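Local coordinates for autolysin E (Staphylococcus aureus, PDB 4PI9), which probably cleaves peptidoglycan as an endo-beta-N-acetylglucosaminidase, and here holds a muramyl dipeptide, a fragment of the bacterial cell wall, in its groove, at residues E92-N97 / G163-R168; V102-V107 / N129-G134; N169-N174 / H192-D197. All blocks are in the same frame, centred on the assembly; numbering follows the deposited sequence.

Interaction 1: residues E92-N97 / G163-R168; sequences EKYEVN and GAKFIR. With 3LT ((4R)-4-[[(2S)-2-[[(2R)-2-[(2R,3S,4R,5R,6R)-5-acetamido-2-(hydroxymethyl)-3,6-bis(oxidanyl)oxan-4-yl]oxypropanoyl]amino]propanoyl]amino]-5-azanyl-5-oxidanylidene-pentanoic acid), chain L.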
loop_
_atom_site.group_PDB
_atom_site.type_symbol
_atom_site.label_atom_id
_atom_site.label_comp_id
_atom_site.label_asym_id
_atom_site.label_seq_id
_atom_site.Cartn_x
_atom_site.Cartn_y
_atom_site.Cartn_z
ATOM N N GLU A 92 -12.977 10.183 2.262
ATOM C CA GLU A 92 -13.881 10.749 3.293
ATOM C C GLU A 92 -14.576 9.644 4.084
ATOM O O GLU A 92 -14.781 9.781 5.285
ATOM C CB GLU A 92 -14.865 11.736 2.658
ATOM C CG GLU A 92 -14.188 12.868 1.862
ATOM C CD GLU A 92 -13.138 13.619 2.647
ATOM O OE1 GLU A 92 -13.430 13.933 3.811
ATOM O OE2 GLU A 92 -12.127 14.059 2.056
ATOM N N LYS A 93 -14.883 8.527 3.477
ATOM C CA LYS A 93 -15.601 7.479 4.223
ATOM C C LYS A 93 -14.720 6.832 5.274
ATOM O O LYS A 93 -15.141 6.587 6.399
ATOM C CB LYS A 93 -16.147 6.428 3.277
ATOM C CG LYS A 93 -17.366 6.904 2.495
ATOM C CD LYS A 93 -17.726 5.965 1.337
ATOM C CE LYS A 93 -18.164 4.596 1.825
ATOM N NZ LYS A 93 -19.363 4.660 2.722
ATOM N N TYR A 94 -13.473 6.593 4.910
ATOM C CA TYR A 94 -12.606 5.758 5.726
ATOM C C TYR A 94 -11.425 6.495 6.292
ATOM O O TYR A 94 -10.623 5.856 7.032
ATOM C CB TYR A 94 -12.138 4.520 4.920
ATOM C CG TYR A 94 -13.306 3.604 4.613
ATOM C CD1 TYR A 94 -13.998 3.002 5.649
ATOM C CD2 TYR A 94 -13.771 3.434 3.308
ATOM C CE1 TYR A 94 -15.130 2.208 5.394
ATOM C CE2 TYR A 94 -14.920 2.662 3.069
ATOM C CZ TYR A 94 -15.565 2.059 4.110
ATOM O OH TYR A 94 -16.676 1.287 3.861
ATOM N N GLU A 95 -11.302 7.803 6.022
ATOM C CA GLU A 95 -10.276 8.612 6.602
ATOM C C GLU A 95 -8.901 8.055 6.197
ATOM O O GLU A 95 -8.053 7.664 7.024
ATOM C CB GLU A 95 -10.485 8.796 8.112
ATOM C CG GLU A 95 -9.627 9.915 8.634
ATOM C CD GLU A 95 -9.763 10.180 10.108
ATOM O OE1 GLU A 95 -10.081 9.246 10.857
ATOM O OE2 GLU A 95 -9.437 11.313 10.473
ATOM N N VAL A 96 -8.705 8.053 4.889
ATOM C CA VAL A 96 -7.452 7.527 4.309
ATOM C C VAL A 96 -6.942 8.605 3.353
ATOM O O VAL A 96 -7.666 9.021 2.468
ATOM C CB VAL A 96 -7.699 6.225 3.535
ATOM C CG1 VAL A 96 -6.450 5.800 2.801
ATOM C CG2 VAL A 96 -8.208 5.127 4.460
ATOM N N ASN A 97 -5.710 9.044 3.556
ATOM C CA ASN A 97 -5.060 10.119 2.732
ATOM C C ASN A 97 -5.190 9.762 1.264
ATOM O O ASN A 97 -4.705 8.721 0.845
ATOM C CB ASN A 97 -3.628 10.239 3.192
ATOM C CG ASN A 97 -2.793 11.230 2.441
ATOM O OD1 ASN A 97 -2.782 11.259 1.202
ATOM N ND2 ASN A 97 -1.990 11.997 3.165
ATOM N N GLY A 163 -10.566 -1.273 -1.064
ATOM C CA GLY A 163 -9.151 -1.203 -0.688
ATOM C C GLY A 163 -8.989 -0.228 0.435
ATOM O O GLY A 163 -8.268 -0.530 1.425
ATOM N N ALA A 164 -9.574 0.956 0.350
ATOM C CA ALA A 164 -9.467 1.919 1.427
ATOM C C ALA A 164 -10.048 1.360 2.744
ATOM O O ALA A 164 -9.485 1.555 3.813
ATOM C CB ALA A 164 -10.180 3.209 1.077
ATOM N N LYS A 165 -11.189 0.684 2.659
ATOM C CA LYS A 165 -11.803 0.083 3.824
ATOM C C LYS A 165 -10.867 -0.936 4.492
ATOM O O LYS A 165 -10.664 -0.904 5.720
ATOM C CB LYS A 165 -13.117 -0.592 3.444
ATOM C CG LYS A 165 -13.819 -1.189 4.643
ATOM C CD LYS A 165 -15.088 -1.890 4.226
ATOM C CE LYS A 165 -15.794 -2.408 5.475
ATOM N NZ LYS A 165 -16.759 -3.478 5.144
ATOM N N PHE A 166 -10.221 -1.747 3.673
ATOM C CA PHE A 166 -9.234 -2.727 4.165
ATOM C C PHE A 166 -8.026 -2.069 4.817
ATOM O O PHE A 166 -7.604 -2.434 5.928
ATOM C CB PHE A 166 -8.762 -3.593 3.019
ATOM C CG PHE A 166 -7.631 -4.520 3.380
ATOM C CD1 PHE A 166 -7.865 -5.741 3.958
ATOM C CD2 PHE A 166 -6.327 -4.143 3.144
ATOM C CE1 PHE A 166 -6.834 -6.572 4.285
ATOM C CE2 PHE A 166 -5.269 -4.961 3.476
ATOM C CZ PHE A 166 -5.524 -6.178 4.039
ATOM N N ILE A 167 -7.455 -1.085 4.131
ATOM C CA ILE A 167 -6.278 -0.400 4.691
ATOM C C ILE A 167 -6.618 0.226 6.043
ATOM O O ILE A 167 -5.832 0.110 7.048
ATOM C CB ILE A 167 -5.727 0.627 3.687
ATOM C CG1 ILE A 167 -5.151 -0.099 2.462
ATOM C CG2 ILE A 167 -4.708 1.476 4.390
ATOM C CD1 ILE A 167 -5.177 0.716 1.202
ATOM N N ARG A 168 -7.769 0.894 6.129
ATOM C CA ARG A 168 -8.181 1.542 7.360
ATOM C C ARG A 168 -8.366 0.496 8.448
ATOM O O ARG A 168 -7.858 0.622 9.573
ATOM C CB ARG A 168 -9.479 2.378 7.147
ATOM C CG ARG A 168 -10.291 2.679 8.396
ATOM C CD ARG A 168 -9.548 3.394 9.511
ATOM N NE ARG A 168 -9.088 4.739 9.193
ATOM C CZ ARG A 168 -8.357 5.469 10.012
ATOM N NH1 ARG A 168 -7.940 6.626 9.671
ATOM N NH2 ARG A 168 -8.088 4.975 11.227
HETATM C CAA 3LT L . 1.550 -9.880 0.855
HETATM C CAJ 3LT L . 0.240 -9.917 1.685
HETATM C CAI 3LT L . 0.629 -10.382 3.130
HETATM C CAG 3LT L . 1.319 -11.755 3.044
HETATM C CAD 3LT L . 2.502 -11.691 2.046
HETATM C CAE 3LT L . 3.269 -13.022 1.851
HETATM C CAL 3LT L . -1.599 -8.238 1.582
HETATM C CAN 3LT L . -1.977 -6.804 1.820
HETATM C CAP 3LT L . -0.814 -9.391 4.774
HETATM C CAR 3LT L . -2.288 -9.146 4.883
HETATM C CAQ 3LT L . -0.199 -9.561 6.177
HETATM O OAB 3LT L . 1.256 -9.358 -0.386
HETATM O OAO 3LT L . -0.499 -10.509 3.960
HETATM O OAH 3LT L . 1.802 -12.098 4.366
HETATM O OAC 3LT L . 2.027 -11.240 0.754
HETATM O OAF 3LT L . 2.181 -13.983 1.661
HETATM O OAM 3LT L . -2.469 -9.054 1.309
HETATM O OAS 3LT L . -2.699 -8.093 5.358
HETATM N NAK 3LT L . -0.322 -8.560 1.788
HETATM N NAT 3LT L . -3.107 -10.104 4.420
HETATM C CAU 3LT L . -4.583 -9.907 4.409
HETATM C CAW 3LT L . -5.428 -10.601 5.502
HETATM C CAV 3LT L . -5.097 -10.287 3.000
HETATM O OAX 3LT L . -6.202 -9.610 6.189
HETATM C C 3LT L . -6.114 -13.385 6.651
HETATM N N 3LT L . -4.629 -11.362 6.486
HETATM O O 3LT L . -6.350 -14.572 6.432
HETATM N NBH 3LT L . -6.981 -12.607 7.316
HETATM C CA 3LT L . -4.731 -12.789 6.213
HETATM C CB 3LT L . -4.386 -13.083 4.710
HETATM C CD 3LT L . -2.417 -13.581 3.184
HETATM C CG 3LT L . -2.996 -13.713 4.604
HETATM O OE2 3LT L . -2.666 -12.604 2.438
HETATM O OE1 3LT L . -1.724 -14.562 2.822
#
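R168 leaves its helix with CG anti to the backbone N and then bends at chi2 (57°) and chi3 (64°), a hook that turns the guanidinium back onto Y94 and E95. Y94 has chi1 -66°, its CG beside the backbone N, and this lays its ring on K165. The contact joins two parts of a lysozyme-like helical domain: the C-terminal end of helix 84-94, where E95 breaks away with positive phi, and the middle of the long helix 156-172. R168 grips two successive carbonyls at that helix end. NE donates to Y94 O at 2.9 Å, arriving nearly along the C=O axis, while NH1 donates to E95 O at 2.8 Å, an acceptor close to the guanidinium plane. The two bonds fix the rotation of the group, and its charge would suit the negative end of the helix dipole; NH2 has a partner of its own in E173, through a salt bridge. Around the aromatic ring the packing is two-sided. K165 CB makes a CH-pi contact with one face, 3.8 Å from the centroid of the Y94 ring, and K93 CB covers the opposite one; the rest of the K165 chain runs on extended, with CD 3.6 Å from Y94 OH. V96 CG2 packs against A164 CB and R168 CB, and V96 and A164 both rest on L101 of helix 98-109. The carboxylate of E95 adds charge alone: OE1 is 3.6 Å from R168 NH1 but sits off the guanidinium plane, a charge pairing without a hydrogen bond.

Interaction 2: residues V102-V107 / N129-G134; sequences VSHALV and NFFGIG. With 3LT ((4R)-4-[[(2S)-2-[[(2R)-2-[(2R,3S,4R,5R,6R)-5-acetamido-2-(hydroxymethyl)-3,6-bis(oxidanyl)oxan-4-yl]oxypropanoyl]amino]propanoyl]amino]-5-azanyl-5-oxidanylidene-pentanoic acid), chain L.
H104 and F131 make the aromatic part of this contact, an edge-to-face pair. F131 turns its CD1 edge onto one face of the imidazole, 3.8 Å from H104 CG, with the planes at 83°. In H104 a chi1 of -176° sets CG anti to the backbone N and points the ring at F131; its ND1 is hydrogen-bonded to Y100 OH.

The apolar part centres on A105, whose methyl carbon CB packs 3.7 Å from F131 CE1 and also meets the CB of F130. The ring of F130 itself heads off toward helix 156-172.

No classical hydrogen bond crosses between the segments. In its place, A105 CA directs a C-H at F130 O from 3.5 Å, and this buried oxygen has no other polar partner in the model.

Within the loop the polar work falls to N129. Its OD1 accepts from F131 N at 3.3 Å, an Asx turn, and more weakly from I133 N, while ND2 returns a bond of 2.8 Å to I133 O. The amide thus holds the turn in shape from inside; G132 within it and G134 just after it have positive phi. The product is a braced loop backed by a helix and forming one wall of the saccharide site: G134 N donates to OAM, the acetamido oxygen of the bound muramyl dipeptide, at 2.7 Å.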
loop_
_atom_site.group_PDB
_atom_site.type_symbol
_atom_site.label_atom_id
_atom_site.label_comp_id
_atom_site.label_asym_id
_atom_site.label_seq_id
_atom_site.Cartn_x
_atom_site.Cartn_y
_atom_site.Cartn_z
ATOM N N VAL A 102 -4.061 7.000 -3.963
ATOM C CA VAL A 102 -3.815 7.074 -5.412
ATOM C C VAL A 102 -2.425 6.521 -5.719
ATOM O O VAL A 102 -2.230 5.695 -6.642
ATOM C CB VAL A 102 -3.924 8.514 -5.941
ATOM C CG1 VAL A 102 -3.287 8.640 -7.322
ATOM C CG2 VAL A 102 -5.383 8.927 -5.952
ATOM N N SER A 103 -1.457 6.915 -4.930
ATOM C CA SER A 103 -0.039 6.566 -5.178
ATOM C C SER A 103 0.132 5.064 -5.001
ATOM O O SER A 103 0.823 4.437 -5.825
ATOM C CB SER A 103 0.877 7.306 -4.230
ATOM O OG SER A 103 0.878 8.739 -4.454
ATOM N N HIS A 104 -0.475 4.487 -3.971
ATOM C CA HIS A 104 -0.427 3.061 -3.729
ATOM C C HIS A 104 -1.045 2.332 -4.920
ATOM O O HIS A 104 -0.396 1.423 -5.515
ATOM C CB HIS A 104 -1.117 2.753 -2.436
ATOM C CG HIS A 104 -1.049 1.303 -2.012
ATOM N ND1 HIS A 104 -1.441 0.921 -0.771
ATOM C CD2 HIS A 104 -0.575 0.194 -2.629
ATOM C CE1 HIS A 104 -1.271 -0.384 -0.649
ATOM N NE2 HIS A 104 -0.722 -0.837 -1.740
ATOM N N ALA A 105 -2.266 2.726 -5.329
ATOM C CA ALA A 105 -2.903 2.100 -6.515
ATOM C C ALA A 105 -2.061 2.197 -7.772
ATOM O O ALA A 105 -2.037 1.249 -8.593
ATOM C CB ALA A 105 -4.227 2.767 -6.758
ATOM N N LEU A 106 -1.378 3.303 -7.978
ATOM C CA LEU A 106 -0.555 3.513 -9.181
ATOM C C LEU A 106 0.609 2.562 -9.160
ATOM O O LEU A 106 0.929 1.942 -10.176
ATOM C CB LEU A 106 -0.087 4.951 -9.330
ATOM C CG LEU A 106 -1.214 5.943 -9.714
ATOM C CD1 LEU A 106 -0.662 7.357 -9.689
ATOM C CD2 LEU A 106 -1.874 5.595 -11.068
ATOM N N VAL A 107 1.248 2.418 -8.015
ATOM C CA VAL A 107 2.381 1.478 -7.965
ATOM C C VAL A 107 1.902 0.072 -8.239
ATOM O O VAL A 107 2.469 -0.610 -9.139
ATOM C CB VAL A 107 3.144 1.593 -6.641
ATOM C CG1 VAL A 107 4.258 0.532 -6.612
ATOM C CG2 VAL A 107 3.805 2.949 -6.572
ATOM N N ASN A 129 -8.801 -5.631 -8.098
ATOM C CA ASN A 129 -7.951 -5.418 -6.885
ATOM C C ASN A 129 -6.839 -4.482 -7.229
ATOM O O ASN A 129 -6.005 -4.788 -8.040
ATOM C CB ASN A 129 -7.406 -6.796 -6.474
ATOM C CG ASN A 129 -6.729 -6.811 -5.119
ATOM O OD1 ASN A 129 -6.171 -5.820 -4.643
ATOM N ND2 ASN A 129 -6.713 -7.985 -4.533
ATOM N N PHE A 130 -6.839 -3.270 -6.617
ATOM C CA PHE A 130 -5.841 -2.274 -6.993
ATOM C C PHE A 130 -4.800 -2.023 -5.900
ATOM O O PHE A 130 -3.938 -1.183 -6.076
ATOM C CB PHE A 130 -6.516 -0.926 -7.328
ATOM C CG PHE A 130 -7.563 -1.008 -8.451
ATOM C CD1 PHE A 130 -7.350 -1.807 -9.544
ATOM C CD2 PHE A 130 -8.680 -0.205 -8.427
ATOM C CE1 PHE A 130 -8.272 -1.851 -10.573
ATOM C CE2 PHE A 130 -9.596 -0.236 -9.443
ATOM C CZ PHE A 130 -9.403 -1.091 -10.510
ATOM N N PHE A 131 -4.804 -2.864 -4.877
ATOM C CA PHE A 131 -3.909 -2.606 -3.738
ATOM C C PHE A 131 -3.131 -3.841 -3.280
ATOM O O PHE A 131 -2.601 -3.821 -2.179
ATOM C CB PHE A 131 -4.701 -1.988 -2.595
ATOM C CG PHE A 131 -5.371 -0.690 -2.979
ATOM C CD1 PHE A 131 -4.666 0.529 -2.964
ATOM C CD2 PHE A 131 -6.688 -0.702 -3.342
ATOM C CE1 PHE A 131 -5.307 1.715 -3.329
ATOM C CE2 PHE A 131 -7.323 0.447 -3.677
ATOM C CZ PHE A 131 -6.634 1.643 -3.740
ATOM N N GLY A 132 -3.039 -4.871 -4.119
ATOM C CA GLY A 132 -2.253 -6.075 -3.724
ATOM C C GLY A 132 -2.748 -6.776 -2.476
ATOM O O GLY A 132 -1.920 -7.196 -1.619
ATOM N N ILE A 133 -4.064 -6.866 -2.304
ATOM C CA ILE A 133 -4.679 -7.359 -1.104
ATOM C C ILE A 133 -5.032 -8.821 -1.305
ATOM O O ILE A 133 -5.890 -9.179 -2.145
ATOM C CB ILE A 133 -5.952 -6.579 -0.681
ATOM C CG1 ILE A 133 -5.607 -5.124 -0.418
ATOM C CG2 ILE A 133 -6.606 -7.176 0.528
ATOM C CD1 ILE A 133 -6.784 -4.161 -0.384
ATOM N N GLY A 134 -4.371 -9.676 -0.527
ATOM C CA GLY A 134 -4.592 -11.102 -0.650
ATOM C C GLY A 134 -4.139 -11.687 -1.971
ATOM O O GLY A 134 -3.393 -11.100 -2.742
HETATM C CAA 3LT L . 1.550 -9.880 0.855
HETATM C CAJ 3LT L . 0.240 -9.917 1.685
HETATM C CAI 3LT L . 0.629 -10.382 3.130
HETATM C CAG 3LT L . 1.319 -11.755 3.044
HETATM C CAD 3LT L . 2.502 -11.691 2.046
HETATM C CAE 3LT L . 3.269 -13.022 1.851
HETATM C CAL 3LT L . -1.599 -8.238 1.582
HETATM C CAN 3LT L . -1.977 -6.804 1.820
HETATM C CAP 3LT L . -0.814 -9.391 4.774
HETATM C CAR 3LT L . -2.288 -9.146 4.883
HETATM C CAQ 3LT L . -0.199 -9.561 6.177
HETATM O OAB 3LT L . 1.256 -9.358 -0.386
HETATM O OAO 3LT L . -0.499 -10.509 3.960
HETATM O OAH 3LT L . 1.802 -12.098 4.366
HETATM O OAC 3LT L . 2.027 -11.240 0.754
HETATM O OAF 3LT L . 2.181 -13.983 1.661
HETATM O OAM 3LT L . -2.469 -9.054 1.309
HETATM O OAS 3LT L . -2.699 -8.093 5.358
HETATM N NAK 3LT L . -0.322 -8.560 1.788
HETATM N NAT 3LT L . -3.107 -10.104 4.420
HETATM C CAU 3LT L . -4.583 -9.907 4.409
HETATM C CAW 3LT L . -5.428 -10.601 5.502
HETATM C CAV 3LT L . -5.097 -10.287 3.000
HETATM O OAX 3LT L . -6.202 -9.610 6.189
HETATM C C 3LT L . -6.114 -13.385 6.651
HETATM N N 3LT L . -4.629 -11.362 6.486
HETATM O O 3LT L . -6.350 -14.572 6.432
HETATM N NBH 3LT L . -6.981 -12.607 7.316
HETATM C CA 3LT L . -4.731 -12.789 6.213
HETATM C CB 3LT L . -4.386 -13.083 4.710
HETATM C CD 3LT L . -2.417 -13.581 3.184
HETATM C CG 3LT L . -2.996 -13.713 4.604
HETATM O OE2 3LT L . -2.666 -12.604 2.438
HETATM O OE1 3LT L . -1.724 -14.562 2.822
#

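Interaction 3: residues N169-N174 / H192-D197; sequences NEYFEN and HQYASD. With 3LT ((4R)-4-[[(2S)-2-[[(2R)-2-[(2R,3S,4R,5R,6R)-5-acetamido-2-(hydroxymethyl)-3,6-bis(oxidanyl)oxan-4-yl]oxypropanoyl]amino]propanoyl]amino]-5-azanyl-5-oxidanylidene-pentanoic acid), chain L; SO4 (sulfate ion), chain B.
Y171, packed between the rings of H192 and Y194, donates its hydroxyl OH to the lactyl carbonyl oxygen OAS of the muramyl dipeptide at 2.8 Å. H192 makes an offset stack on one face of the tyrosine, centroids 4.3 Å apart and planes at 22°, with its CE1 3.4 Å from Y171 CZ. Y194 comes to the opposite face edge first, CD2 lying 3.6 Å from Y171 CE1. With chi1 at -159°, CG of Y194 stands anti to the backbone N, and one face of the ring is turned to the ligand, with the acetamido methyl CAN over its centre. The acetamido nitrogen NAK donates to Y194 O at 2.9 Å. N174 ND2 and H192 ND1 both bond to Q176 OE1, which joins the two segments through a third residue. The chemistry is consistent with recognition of a muramyl sugar: a phenol packed between two rings bonds the lactyl carbonyl, which only that sugar carries, while a backbone carbonyl and a ring face meet the N-acetyl group, common to both sugars of the glycan.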
loop_
_atom_site.group_PDB
_atom_site.type_symbol
_atom_site.label_atom_id
_atom_site.label_comp_id
_atom_site.label_asym_id
_atom_site.label_seq_id
_atom_site.Cartn_x
_atom_site.Cartn_y
_atom_site.Cartn_z
ATOM N N ASN A 169 -9.174 -0.505 8.136
ATOM C CA ASN A 169 -9.583 -1.427 9.229
ATOM C C ASN A 169 -8.514 -2.409 9.604
ATOM O O ASN A 169 -8.515 -2.853 10.762
ATOM C CB ASN A 169 -10.805 -2.203 8.788
ATOM C CG ASN A 169 -12.077 -1.349 8.781
ATOM O OD1 ASN A 169 -12.201 -0.357 9.496
ATOM N ND2 ASN A 169 -13.041 -1.772 7.993
ATOM N N GLU A 170 -7.656 -2.826 8.667
ATOM C CA GLU A 170 -6.651 -3.844 8.943
ATOM C C GLU A 170 -5.240 -3.339 9.270
ATOM O O GLU A 170 -4.490 -4.006 9.996
ATOM C CB GLU A 170 -6.589 -4.838 7.805
ATOM C CG GLU A 170 -7.954 -5.486 7.517
ATOM C CD GLU A 170 -8.567 -6.173 8.731
ATOM O OE1 GLU A 170 -7.811 -6.879 9.432
ATOM O OE2 GLU A 170 -9.799 -5.998 8.949
ATOM N N TYR A 171 -4.902 -2.155 8.770
ATOM C CA TYR A 171 -3.578 -1.512 9.040
ATOM C C TYR A 171 -3.735 -0.327 9.929
ATOM O O TYR A 171 -3.086 -0.268 11.008
ATOM C CB TYR A 171 -2.831 -1.190 7.708
ATOM C CG TYR A 171 -2.243 -2.460 7.132
ATOM C CD1 TYR A 171 -3.074 -3.400 6.504
ATOM C CD2 TYR A 171 -0.935 -2.872 7.415
ATOM C CE1 TYR A 171 -2.588 -4.624 6.064
ATOM C CE2 TYR A 171 -0.458 -4.096 6.985
ATOM C CZ TYR A 171 -1.300 -5.005 6.357
ATOM O OH TYR A 171 -0.758 -6.219 5.944
ATOM N N PHE A 172 -4.541 0.676 9.565
ATOM C CA PHE A 172 -4.563 1.908 10.371
ATOM C C PHE A 172 -5.103 1.645 11.790
ATOM O O PHE A 172 -4.587 2.220 12.786
ATOM C CB PHE A 172 -5.351 3.032 9.704
ATOM C CG PHE A 172 -4.787 3.531 8.387
ATOM C CD1 PHE A 172 -3.498 3.180 7.942
ATOM C CD2 PHE A 172 -5.499 4.451 7.632
ATOM C CE1 PHE A 172 -3.012 3.689 6.764
ATOM C CE2 PHE A 172 -4.978 4.973 6.454
ATOM C CZ PHE A 172 -3.741 4.615 6.033
ATOM N N GLU A 173 -6.090 0.767 11.892
ATOM C CA GLU A 173 -6.650 0.420 13.200
ATOM C C GLU A 173 -5.745 -0.533 13.964
ATOM O O GLU A 173 -6.049 -0.854 15.140
ATOM C CB GLU A 173 -8.059 -0.163 12.988
ATOM C CG GLU A 173 -9.084 0.872 12.575
ATOM C CD GLU A 173 -9.211 2.038 13.525
ATOM O OE1 GLU A 173 -9.373 1.874 14.789
ATOM O OE2 GLU A 173 -9.151 3.178 13.031
ATOM N N ASN A 174 -4.673 -1.022 13.326
ATOM C CA ASN A 174 -3.665 -1.881 13.963
ATOM C C ASN A 174 -2.362 -1.093 14.264
ATOM O O ASN A 174 -1.309 -1.684 14.443
ATOM C CB ASN A 174 -3.339 -3.049 13.099
ATOM C CG ASN A 174 -2.526 -4.113 13.835
ATOM O OD1 ASN A 174 -2.951 -4.583 14.920
ATOM N ND2 ASN A 174 -1.420 -4.579 13.223
ATOM N N HIS A 192 2.381 -9.367 9.851
ATOM C CA HIS A 192 1.396 -8.419 9.390
ATOM C C HIS A 192 2.036 -7.275 8.610
ATOM O O HIS A 192 1.724 -6.101 8.845
ATOM C CB HIS A 192 0.540 -7.870 10.512
ATOM C CG HIS A 192 -0.772 -7.369 10.035
ATOM N ND1 HIS A 192 -1.059 -6.030 9.906
ATOM C CD2 HIS A 192 -1.839 -8.040 9.535
ATOM C CE1 HIS A 192 -2.283 -5.893 9.436
ATOM N NE2 HIS A 192 -2.765 -7.098 9.150
ATOM N N GLN A 193 2.851 -7.660 7.633
ATOM C CA GLN A 193 3.511 -6.712 6.737
ATOM C C GLN A 193 2.840 -6.688 5.381
ATOM O O GLN A 193 2.445 -7.712 4.832
ATOM C CB GLN A 193 4.979 -7.074 6.620
ATOM C CG GLN A 193 5.650 -6.703 7.922
ATOM C CD GLN A 193 7.110 -6.998 8.154
ATOM O OE1 GLN A 193 7.579 -6.610 9.242
ATOM N NE2 GLN A 193 7.800 -7.659 7.264
ATOM N N TYR A 194 2.750 -5.474 4.804
ATOM C CA TYR A 194 1.861 -5.282 3.654
ATOM C C TYR A 194 2.363 -5.955 2.413
ATOM O O TYR A 194 1.546 -6.403 1.566
ATOM C CB TYR A 194 1.601 -3.796 3.416
ATOM C CG TYR A 194 0.331 -3.561 2.618
ATOM C CD1 TYR A 194 0.367 -3.697 1.244
ATOM C CD2 TYR A 194 -0.841 -3.231 3.230
ATOM C CE1 TYR A 194 -0.784 -3.557 0.488
ATOM C CE2 TYR A 194 -1.992 -3.049 2.468
ATOM C CZ TYR A 194 -1.923 -3.241 1.121
ATOM O OH TYR A 194 -3.112 -3.075 0.410
ATOM N N ALA A 195 3.682 -5.993 2.232
ATOM C CA ALA A 195 4.292 -6.491 1.012
ATOM C C ALA A 195 5.636 -7.090 1.284
ATOM O O ALA A 195 6.280 -6.791 2.310
ATOM C CB ALA A 195 4.438 -5.339 0.026
ATOM N N SER A 196 6.067 -7.958 0.361
ATOM C CA SER A 196 7.388 -8.536 0.349
ATOM C C SER A 196 8.483 -7.697 -0.342
ATOM O O SER A 196 9.663 -7.787 0.039
ATOM C CB SER A 196 7.330 -9.908 -0.310
ATOM O OG SER A 196 6.444 -10.778 0.397
ATOM N N ASP A 197 8.110 -6.821 -1.282
ATOM C CA ASP A 197 9.094 -5.956 -1.920
ATOM C C ASP A 197 9.741 -5.031 -0.913
ATOM O O ASP A 197 9.081 -4.213 -0.287
ATOM C CB ASP A 197 8.404 -5.188 -3.019
ATOM C CG ASP A 197 9.310 -4.247 -3.793
ATOM O OD1 ASP A 197 10.534 -4.153 -3.567
ATOM O OD2 ASP A 197 8.707 -3.551 -4.653
HETATM C CAA 3LT L . 1.550 -9.880 0.855
HETATM C CAJ 3LT L . 0.240 -9.917 1.685
HETATM C CAI 3LT L . 0.629 -10.382 3.130
HETATM C CAG 3LT L . 1.319 -11.755 3.044
HETATM C CAD 3LT L . 2.502 -11.691 2.046
HETATM C CAE 3LT L . 3.269 -13.022 1.851
HETATM C CAL 3LT L . -1.599 -8.238 1.582
HETATM C CAN 3LT L . -1.977 -6.804 1.820
HETATM C CAP 3LT L . -0.814 -9.391 4.774
HETATM C CAR 3LT L . -2.288 -9.146 4.883
HETATM C CAQ 3LT L . -0.199 -9.561 6.177
HETATM O OAB 3LT L . 1.256 -9.358 -0.386
HETATM O OAO 3LT L . -0.499 -10.509 3.960
HETATM O OAH 3LT L . 1.802 -12.098 4.366
HETATM O OAC 3LT L . 2.027 -11.240 0.754
HETATM O OAF 3LT L . 2.181 -13.983 1.661
HETATM O OAM 3LT L . -2.469 -9.054 1.309
HETATM O OAS 3LT L . -2.699 -8.093 5.358
HETATM N NAK 3LT L . -0.322 -8.560 1.788
HETATM N NAT 3LT L . -3.107 -10.104 4.420
HETATM C CAU 3LT L . -4.583 -9.907 4.409
HETATM C CAW 3LT L . -5.428 -10.601 5.502
HETATM C CAV 3LT L . -5.097 -10.287 3.000
HETATM O OAX 3LT L . -6.202 -9.610 6.189
HETATM C C 3LT L . -6.114 -13.385 6.651
HETATM N N 3LT L . -4.629 -11.362 6.486
HETATM O O 3LT L . -6.350 -14.572 6.432
HETATM N NBH 3LT L . -6.981 -12.607 7.316
HETATM C CA 3LT L . -4.731 -12.789 6.213
HETATM C CB 3LT L . -4.386 -13.083 4.710
HETATM C CD 3LT L . -2.417 -13.581 3.184
HETATM C CG 3LT L . -2.996 -13.713 4.604
HETATM O OE2 3LT L . -2.666 -12.604 2.438
HETATM O OE1 3LT L . -1.724 -14.562 2.822
HETATM S S SO4 B . 3.876 -8.187 -2.651
HETATM O O1 SO4 B . 2.818 -7.124 -2.729
HETATM O O2 SO4 B . 3.653 -9.070 -1.451
HETATM O O3 SO4 B . 5.246 -7.506 -2.808
HETATM O O4 SO4 B . 3.586 -9.115 -3.822
#

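In the fold
The three contacts lie about 13 Å from one another, centre to centre. Interactions 2 and 3 line the muramyl dipeptide, and interaction 1 lies farther from it, with only F166 of its segments near the ligand. Interactions 1 and 3 share helix 156-172, and the salt bridge from R168 NH2 to E173 OE2 (2.8 Å) links them on the side of the helix away from the ligand. On the ligand side F166 CD2 packs 3.6 Å from I133 CD1, joining interaction 1 to interaction 2, which is nested inside the chain loop that interaction 1 closes. F131 O and Y194 OH, 2.7 Å apart in a probable hydrogen bond, connect interactions 2 and 3. Loops 129-134 and 192-197 thus hold the N-acetyl group from opposite sides.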